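Local atomic coordinates of 3-oxoacyl-(acyl-carrier protein) synthase II (Thermus thermophilus, PDB entry 1J3N), a protein that catalyses, as a homodimeric condensing enzyme of the thiolase clan, the beta-ketoacyl-ACP synthase step that lengthens acyl chains during fatty acid synthesis. Residues G289-H301 against A384-F396. Sequence-based numbering, arbitrary orientation.
Sequences GIAPEQVGYINAH and AKVDYALSNSFAF
Y297, I298 and N299 pair in register with A389, L390 and S391 as neighbouring parallel strands of the C-terminal thiolase-fold half, their short axes 19° apart. Three backbone bonds make the regular ladder: L390 N to Y297 O, N299 N to L390 O at 2.7 Å, and N392 N to N299 O, so that L390 is held through both its N-H and its carbonyl by the residues flanking I298. At the start the pattern slips by one residue: Y388 O takes the N-H of G296 at 3.0 Å, while Y297 N stays 3.5 Å from it.

Packing is tight along this buried middle. On the face carrying Y297, N299 and S391, helix 343-357 lies against the sheet; the Y297 ring, its CG anti to the backbone N (chi1 176°), brings CD2 to 3.8 Å from A389 CB, and its hydroxyl bonds S330 outside the pair. On the face of I298 and L390, methyl CG2 of I298 sits 3.5 Å from N392 ND2, an amide nitrogen whose hydrogen bond goes to E312. Helix 275-288 covers this side.

The looser end lies where Q294 and D387 are exposed. There the backbones are bridged by a water, which donates to Q294 O and accepts from Y388 N at 2.9 Å. I290 CG2 rests over one face of the Y388 ring, 3.8 Å from its centroid and 21° off the normal, a CH-pi contact, while Q294 O meets the ring at its edge. The Q294 amide is kept beside that ring by A291 N, bonded to OE1.

Beyond the ladder H301, a histidine close to C161 and H338 and therefore probably lining the active site, lays its imidazole across the backbone of strand 388-394: F394 N stands 3.6 Å above the ring plane, over its centre.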
loop_
_atom_site.group_PDB
_atom_site.type_symbol
_atom_site.label_atom_id
_atom_site.label_comp_id
_atom_site.label_asym_id
_atom_site.label_seq_id
_atom_site.Cartn_x
_atom_site.Cartn_y
_atom_site.Cartn_z
ATOM N N GLY A 289 6.664 25.014 -0.359
ATOM C CA GLY A 289 7.200 26.312 -0.730
ATOM C C GLY A 289 7.458 27.253 0.427
ATOM O O GLY A 289 7.328 28.465 0.275
ATOM N N ILE A 290 7.823 26.711 1.584
ATOM C CA ILE A 290 8.100 27.552 2.745
ATOM C C ILE A 290 9.489 27.294 3.309
ATOM O O ILE A 290 10.098 26.252 3.053
ATOM C CB ILE A 290 7.058 27.342 3.877
ATOM C CG1 ILE A 290 7.285 25.998 4.569
ATOM C CG2 ILE A 290 5.652 27.418 3.305
ATOM C CD1 ILE A 290 7.052 24.815 3.690
ATOM N N ALA A 291 9.982 28.255 4.081
ATOM C CA ALA A 291 11.301 28.157 4.682
ATOM C C ALA A 291 11.225 27.617 6.109
ATOM O O ALA A 291 10.221 27.786 6.805
ATOM C CB ALA A 291 11.979 29.531 4.668
ATOM N N PRO A 292 12.296 26.958 6.565
ATOM C CA PRO A 292 12.338 26.395 7.916
ATOM C C PRO A 292 11.800 27.323 9.014
ATOM O O PRO A 292 11.127 26.868 9.941
ATOM C CB PRO A 292 13.818 26.072 8.097
ATOM C CG PRO A 292 14.236 25.690 6.710
ATOM C CD PRO A 292 13.581 26.753 5.871
ATOM N N GLU A 293 12.086 28.618 8.903
ATOM C CA GLU A 293 11.644 29.590 9.906
ATOM C C GLU A 293 10.158 29.916 9.892
ATOM O O GLU A 293 9.665 30.599 10.783
ATOM C CB GLU A 293 12.443 30.893 9.779
ATOM C CG GLU A 293 12.881 31.230 8.367
ATOM C CD GLU A 293 14.115 30.452 7.948
ATOM O OE1 GLU A 293 14.040 29.703 6.949
ATOM O OE2 GLU A 293 15.164 30.588 8.618
ATOM N N GLN A 294 9.441 29.433 8.888
ATOM C CA GLN A 294 8.011 29.692 8.797
ATOM C C GLN A 294 7.205 28.655 9.574
ATOM O O GLN A 294 5.990 28.785 9.720
ATOM C CB GLN A 294 7.576 29.700 7.335
ATOM C CG GLN A 294 8.033 30.928 6.561
ATOM C CD GLN A 294 7.603 30.879 5.116
ATOM O OE1 GLN A 294 8.262 30.264 4.279
ATOM N NE2 GLN A 294 6.482 31.514 4.814
ATOM N N VAL A 295 7.885 27.626 10.063
ATOM C CA VAL A 295 7.227 26.571 10.824
ATOM C C VAL A 295 7.301 26.890 12.310
ATOM O O VAL A 295 8.359 27.262 12.815
ATOM C CB VAL A 295 7.895 25.191 10.569
ATOM C CG1 VAL A 295 7.289 24.128 11.485
ATOM C CG2 VAL A 295 7.709 24.796 9.116
ATOM N N GLY A 296 6.171 26.753 12.998
ATOM C CA GLY A 296 6.127 27.019 14.425
ATOM C C GLY A 296 5.802 25.798 15.269
ATOM O O GLY A 296 5.967 25.821 16.489
ATOM N N TYR A 297 5.342 24.728 14.625
ATOM C CA TYR A 297 5.003 23.492 15.330
ATOM C C TYR A 297 5.357 22.225 14.550
ATOM O O TYR A 297 5.224 22.184 13.329
ATOM C CB TYR A 297 3.502 23.454 15.650
ATOM C CG TYR A 297 3.050 22.158 16.288
ATOM C CD1 TYR A 297 3.664 21.685 17.448
ATOM C CD2 TYR A 297 1.993 21.413 15.750
ATOM C CE1 TYR A 297 3.241 20.515 18.064
ATOM C CE2 TYR A 297 1.560 20.229 16.362
ATOM C CZ TYR A 297 2.191 19.792 17.521
ATOM O OH TYR A 297 1.765 18.655 18.173
ATOM N N ILE A 298 5.810 21.200 15.272
ATOM C CA ILE A 298 6.144 19.916 14.675
ATOM C C ILE A 298 5.551 18.794 15.502
ATOM O O ILE A 298 5.931 18.606 16.661
ATOM C CB ILE A 298 7.664 19.655 14.610
ATOM C CG1 ILE A 298 8.358 20.705 13.738
ATOM C CG2 ILE A 298 7.916 18.269 14.035
ATOM C CD1 ILE A 298 9.854 20.451 13.552
ATOM N N ASN A 299 4.605 18.058 14.930
ATOM C CA ASN A 299 4.039 16.932 15.659
ATOM C C ASN A 299 5.029 15.824 15.383
ATOM O O ASN A 299 5.012 15.210 14.319
ATOM C CB ASN A 299 2.650 16.549 15.142
ATOM C CG ASN A 299 2.031 15.422 15.949
ATOM O OD1 ASN A 299 2.323 14.243 15.728
ATOM N ND2 ASN A 299 1.191 15.782 16.911
ATOM N N ALA A 300 5.915 15.600 16.346
ATOM C CA ALA A 300 6.958 14.600 16.217
ATOM C C ALA A 300 6.456 13.174 16.122
ATOM O O ALA A 300 5.315 12.869 16.463
ATOM C CB ALA A 300 7.922 14.716 17.382
ATOM N N HIS A 301 7.343 12.307 15.649
ATOM C CA HIS A 301 7.065 10.893 15.537
ATOM C C HIS A 301 7.237 10.370 16.963
ATOM O O HIS A 301 6.410 9.603 17.466
ATOM C CB HIS A 301 8.075 10.241 14.594
ATOM C CG HIS A 301 7.869 8.769 14.419
ATOM N ND1 HIS A 301 6.654 8.227 14.061
ATOM C CD2 HIS A 301 8.720 7.726 14.562
ATOM C CE1 HIS A 301 6.765 6.912 13.993
ATOM N NE2 HIS A 301 8.009 6.583 14.293
ATOM N N ALA A 384 -1.124 29.168 21.127
ATOM C CA ALA A 384 -0.179 29.660 20.134
ATOM C C ALA A 384 -0.818 29.635 18.756
ATOM O O ALA A 384 -1.497 28.674 18.394
ATOM C CB ALA A 384 1.084 28.808 20.146
ATOM N N LYS A 385 -0.598 30.699 17.994
ATOM C CA LYS A 385 -1.155 30.823 16.656
ATOM C C LYS A 385 -0.074 30.643 15.590
ATOM O O LYS A 385 0.509 31.620 15.110
ATOM C CB LYS A 385 -1.808 32.200 16.499
ATOM C CG LYS A 385 -2.381 32.495 15.112
ATOM C CD LYS A 385 -2.799 33.963 14.993
ATOM C CE LYS A 385 -3.370 34.282 13.615
ATOM N NZ LYS A 385 -4.645 33.555 13.358
ATOM N N VAL A 386 0.195 29.397 15.216
ATOM C CA VAL A 386 1.203 29.128 14.200
ATOM C C VAL A 386 0.587 29.158 12.801
ATOM O O VAL A 386 -0.608 28.922 12.631
ATOM C CB VAL A 386 1.885 27.760 14.439
ATOM C CG1 VAL A 386 2.703 27.805 15.723
ATOM C CG2 VAL A 386 0.843 26.666 14.532
ATOM N N ASP A 387 1.407 29.464 11.803
ATOM C CA ASP A 387 0.945 29.521 10.417
ATOM C C ASP A 387 1.231 28.208 9.706
ATOM O O ASP A 387 0.486 27.801 8.815
ATOM C CB ASP A 387 1.650 30.646 9.661
ATOM C CG ASP A 387 1.373 32.009 10.254
ATOM O OD1 ASP A 387 0.184 32.382 10.353
ATOM O OD2 ASP A 387 2.344 32.708 10.620
ATOM N N TYR A 388 2.321 27.558 10.109
ATOM C CA TYR A 388 2.742 26.293 9.519
ATOM C C TYR A 388 3.203 25.273 10.570
ATOM O O TYR A 388 3.814 25.624 11.596
ATOM C CB TYR A 388 3.873 26.540 8.509
ATOM C CG TYR A 388 3.443 27.276 7.251
ATOM C CD1 TYR A 388 2.762 26.616 6.231
ATOM C CD2 TYR A 388 3.724 28.637 7.081
ATOM C CE1 TYR A 388 2.369 27.284 5.067
ATOM C CE2 TYR A 388 3.333 29.319 5.919
ATOM C CZ TYR A 388 2.658 28.636 4.916
ATOM O OH TYR A 388 2.274 29.294 3.764
ATOM N N ALA A 389 2.913 24.005 10.293
ATOM C CA ALA A 389 3.277 22.912 11.185
ATOM C C ALA A 389 3.572 21.641 10.395
ATOM O O ALA A 389 2.987 21.408 9.325
ATOM C CB ALA A 389 2.143 22.648 12.170
ATOM N N LEU A 390 4.485 20.823 10.915
ATOM C CA LEU A 390 4.815 19.562 10.265
ATOM C C LEU A 390 4.314 18.396 11.110
ATOM O O LEU A 390 4.146 18.523 12.329
ATOM C CB LEU A 390 6.331 19.414 10.073
ATOM C CG LEU A 390 7.062 20.346 9.101
ATOM C CD1 LEU A 390 8.507 19.884 8.971
ATOM C CD2 LEU A 390 6.370 20.331 7.735
ATOM N N SER A 391 4.075 17.271 10.447
ATOM C CA SER A 391 3.642 16.041 11.088
ATOM C C SER A 391 4.622 14.971 10.610
ATOM O O SER A 391 4.628 14.618 9.436
ATOM C CB SER A 391 2.225 15.679 10.659
ATOM O OG SER A 391 1.721 14.638 11.476
ATOM N N ASN A 392 5.446 14.457 11.520
ATOM C CA ASN A 392 6.453 13.463 11.154
ATOM C C ASN A 392 6.078 12.002 11.363
ATOM O O ASN A 392 5.376 11.652 12.308
ATOM C CB ASN A 392 7.766 13.729 11.905
ATOM C CG ASN A 392 8.453 15.021 11.466
ATOM O OD1 ASN A 392 8.207 15.533 10.377
ATOM N ND2 ASN A 392 9.342 15.536 12.316
ATOM N N SER A 393 6.586 11.154 10.473
ATOM C CA SER A 393 6.372 9.711 10.530
ATOM C C SER A 393 7.595 9.018 9.927
ATOM O O SER A 393 7.785 9.043 8.708
ATOM C CB SER A 393 5.111 9.330 9.760
ATOM O OG SER A 393 3.959 9.819 10.427
ATOM N N PHE A 394 8.415 8.413 10.792
ATOM C CA PHE A 394 9.648 7.723 10.394
ATOM C C PHE A 394 9.557 6.254 10.790
ATOM O O PHE A 394 9.933 5.876 11.895
ATOM C CB PHE A 394 10.842 8.394 11.074
ATOM C CG PHE A 394 10.834 9.894 10.950
ATOM C CD1 PHE A 394 10.676 10.498 9.704
ATOM C CD2 PHE A 394 10.968 10.702 12.073
ATOM C CE1 PHE A 394 10.646 11.885 9.576
ATOM C CE2 PHE A 394 10.941 12.093 11.955
ATOM C CZ PHE A 394 10.778 12.684 10.699
ATOM N N ALA A 395 9.100 5.439 9.844
ATOM C CA ALA A 395 8.830 4.012 10.026
ATOM C C ALA A 395 9.908 2.940 9.931
ATOM O O ALA A 395 11.028 3.179 9.487
ATOM C CB ALA A 395 7.700 3.626 9.079
ATOM N N PHE A 396 9.514 1.738 10.352
ATOM C CA PHE A 396 10.351 0.546 10.290
ATOM C C PHE A 396 10.533 0.323 8.789
ATOM O O PHE A 396 9.578 0.464 8.019
ATOM C CB PHE A 396 9.611 -0.667 10.870
ATOM C CG PHE A 396 9.688 -0.792 12.366
ATOM C CD1 PHE A 396 9.390 0.283 13.193
ATOM C CD2 PHE A 396 10.021 -2.011 12.950
ATOM C CE1 PHE A 396 9.421 0.148 14.582
ATOM C CE2 PHE A 396 10.053 -2.157 14.337
ATOM C CZ PHE A 396 9.752 -1.072 15.154
HETATM O O HOH W 1 4.251 29.203 11.521
HETATM O O HOH W 2 3.566 8.751 12.965
#